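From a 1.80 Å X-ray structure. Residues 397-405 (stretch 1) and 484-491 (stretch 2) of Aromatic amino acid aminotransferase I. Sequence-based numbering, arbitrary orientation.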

# COMPACT_ATOMS: atom_id res chain seq x y z
N THR B 397 3.13 29.77 -21.45
CA THR B 397 1.78 30.07 -21.99
C THR B 397 1.97 30.66 -23.40
O THR B 397 2.96 31.43 -23.62
CB THR B 397 1.01 30.93 -21.00
OG1 THR B 397 0.75 30.13 -19.84
CG2 THR B 397 -0.31 31.47 -21.51
N LEU B 398 1.13 30.25 -24.36
CA LEU B 398 1.18 30.74 -25.77
C LEU B 398 -0.21 31.23 -26.16
O LEU B 398 -1.19 30.66 -25.70
CB LEU B 398 1.68 29.64 -26.73
CG LEU B 398 3.01 28.96 -26.42
CD1 LEU B 398 3.27 27.80 -27.37
CD2 LEU B 398 4.18 29.94 -26.50
N ASP B 399 -0.30 32.31 -26.95
CA ASP B 399 -1.58 32.85 -27.47
C ASP B 399 -1.85 32.09 -28.77
O ASP B 399 -1.16 32.37 -29.79
CB ASP B 399 -1.54 34.37 -27.66
CG ASP B 399 -2.85 34.92 -28.18
OD1 ASP B 399 -3.72 34.10 -28.58
OD2 ASP B 399 -3.02 36.15 -28.17
N ALA B 400 -2.67 31.03 -28.71
CA ALA B 400 -2.84 30.15 -29.89
C ALA B 400 -3.47 30.97 -31.02
O ALA B 400 -3.25 30.61 -32.20
CB ALA B 400 -3.67 28.95 -29.55
N SER B 401 -4.22 32.02 -30.67
CA SER B 401 -4.96 32.89 -31.61
C SER B 401 -3.98 33.63 -32.54
O SER B 401 -4.44 34.12 -33.57
CB SER B 401 -5.91 33.82 -30.89
OG SER B 401 -5.25 34.99 -30.44
N LYS B 402 -2.67 33.61 -32.26
CA LYS B 402 -1.62 34.28 -33.08
C LYS B 402 -0.93 33.31 -34.02
O LYS B 402 -0.08 33.74 -34.81
CB LYS B 402 -0.61 34.96 -32.15
CG LYS B 402 -1.26 36.16 -31.46
CD LYS B 402 -0.37 37.05 -30.66
CE LYS B 402 -1.04 38.39 -30.47
NZ LYS B 402 -0.13 39.36 -29.84
N HIS B 403 -1.28 32.02 -33.96
CA HIS B 403 -0.67 31.00 -34.83
C HIS B 403 -1.16 31.28 -36.24
O HIS B 403 -2.34 31.55 -36.42
CB HIS B 403 -1.06 29.57 -34.42
CG HIS B 403 -0.26 28.54 -35.12
ND1 HIS B 403 -0.46 28.25 -36.47
CD2 HIS B 403 0.77 27.78 -34.71
CE1 HIS B 403 0.38 27.31 -36.84
NE2 HIS B 403 1.16 27.00 -35.78
N PRO B 404 -0.27 31.29 -37.25
CA PRO B 404 -0.70 31.69 -38.60
C PRO B 404 -1.71 30.73 -39.26
O PRO B 404 -2.26 31.10 -40.30
CB PRO B 404 0.61 31.76 -39.39
CG PRO B 404 1.60 30.96 -38.60
CD PRO B 404 1.16 31.04 -37.15
N LYS B 405 -1.94 29.55 -38.67
CA LYS B 405 -2.93 28.58 -39.20
C LYS B 405 -4.17 28.57 -38.32
O LYS B 405 -4.95 27.61 -38.43
CB LYS B 405 -2.31 27.18 -39.29
CG LYS B 405 -1.04 27.10 -40.11
CD LYS B 405 -0.61 25.67 -40.34
CE LYS B 405 0.68 25.53 -41.12
NZ LYS B 405 1.15 24.13 -41.03
N ALA B 484 11.06 25.99 -31.93
CA ALA B 484 9.81 25.31 -32.31
C ALA B 484 8.67 26.34 -32.27
O ALA B 484 7.86 26.38 -33.25
CB ALA B 484 9.58 24.11 -31.42
N VAL B 485 8.65 27.21 -31.26
CA VAL B 485 7.59 28.26 -31.15
C VAL B 485 7.82 29.27 -32.28
O VAL B 485 6.82 29.67 -32.91
CB VAL B 485 7.54 28.94 -29.77
CG1 VAL B 485 6.53 30.09 -29.73
CG2 VAL B 485 7.18 27.93 -28.68
N ARG B 486 9.08 29.63 -32.56
CA ARG B 486 9.42 30.60 -33.65
C ARG B 486 9.00 30.01 -35.01
O ARG B 486 8.30 30.72 -35.77
CB ARG B 486 10.90 31.01 -33.57
CG ARG B 486 11.13 32.52 -33.49
CD ARG B 486 12.45 33.00 -32.88
NE ARG B 486 13.44 31.95 -33.04
CZ ARG B 486 14.12 31.37 -32.05
NH1 ARG B 486 13.98 31.78 -30.79
NH2 ARG B 486 14.98 30.40 -32.34
N ALA B 487 9.36 28.77 -35.31
CA ALA B 487 8.90 28.07 -36.54
C ALA B 487 7.37 28.07 -36.63
O ALA B 487 6.85 28.42 -37.70
CB ALA B 487 9.45 26.68 -36.62
N GLU B 488 6.64 27.68 -35.59
CA GLU B 488 5.16 27.50 -35.73
C GLU B 488 4.45 28.83 -35.91
O GLU B 488 3.39 28.86 -36.61
CB GLU B 488 4.57 26.72 -34.55
CG GLU B 488 4.80 25.24 -34.68
CD GLU B 488 4.17 24.60 -35.92
OE1 GLU B 488 3.01 24.92 -36.22
OE2 GLU B 488 4.82 23.75 -36.51
N PHE B 489 4.95 29.90 -35.27
CA PHE B 489 4.24 31.21 -35.20
C PHE B 489 4.77 32.18 -36.27
O PHE B 489 4.28 33.33 -36.28
CB PHE B 489 4.35 31.77 -33.79
CG PHE B 489 3.41 31.10 -32.81
CD1 PHE B 489 3.77 29.93 -32.17
CD2 PHE B 489 2.18 31.66 -32.54
CE1 PHE B 489 2.89 29.33 -31.28
CE2 PHE B 489 1.30 31.07 -31.64
CZ PHE B 489 1.64 29.88 -31.05
N GLY B 490 5.70 31.71 -37.10
CA GLY B 490 6.37 32.46 -38.19
C GLY B 490 7.06 33.73 -37.71
O GLY B 490 6.69 34.81 -38.22
N LEU B 491 8.00 33.61 -36.77
CA LEU B 491 8.67 34.77 -36.12
C LEU B 491 10.17 34.75 -36.42
O LEU B 491 10.63 33.79 -37.04
CB LEU B 491 8.41 34.70 -34.61
CG LEU B 491 6.95 34.82 -34.20
CD1 LEU B 491 6.83 34.79 -32.69
CD2 LEU B 491 6.32 36.10 -34.74
O HOH W 1 2.49 34.54 -34.85
O HOH W 2 1.32 23.83 -38.19

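Strand 397-399 and the helix that begins before Ala-484 run nearly parallel, 12° between their N-to-C directions, with axes 11.6 Å apart at closest approach. That gap is wide enough for side chains to fill. Beyond the strand, the 3-10 segment 400-402 turns the chain, tied by Lys-402 N to Asp-399 O (3.1 Å) and His-403 N to Ala-400 O (3.0 Å), and the backbones converge until the CA atoms of His-403 and Phe-489 are 4.9 Å apart. At Gly-490 the chain leaves helical geometry in a Schellman motif; its positive phi favours glycine.

Phe-489 is the centre of the contact, with the largest area covered by the other stretch. Its m rotamer carries the ring into the turn, where CE2 lies 3.3 Å from Asp-399 O, near the ring plane. One face receives the edge of the His-403 imidazole, centroids 5.2 Å apart and planes at 65°. Leu-398, pointing toward the helix, adds an apolar layer: its CD1 is 4.2 Å from Phe-489 CE1 and its CD2 is 4.0 Å from Val-485 CG1. Branched aliphatic chains suit this buried, nonpolar spot.

The one direct hydrogen bond across the stretches runs from His-403 NE2 to Glu-488 OE1 (2.8 Å, 163°). The other ring nitrogen, His-403 ND1, accepts from Lys-405 N (3.0 Å), so the imidazole is held at both nitrogens, linking its own loop to the helix. Pro-404 packs its ring on the backbone of Glu-488 and Phe-489, CD lying 3.2 Å from Glu-488 O and 3.6 Å from Phe-489 CA.

Two waters complete the join. The O of water 1 donates to Lys-402 O (2.7 Å) and Phe-489 O (2.6 Å), bridging two carbonyls; the O of water 2 accepts from Lys-405 NZ (2.9 Å) and donates to Glu-488 OE1 (2.8 Å).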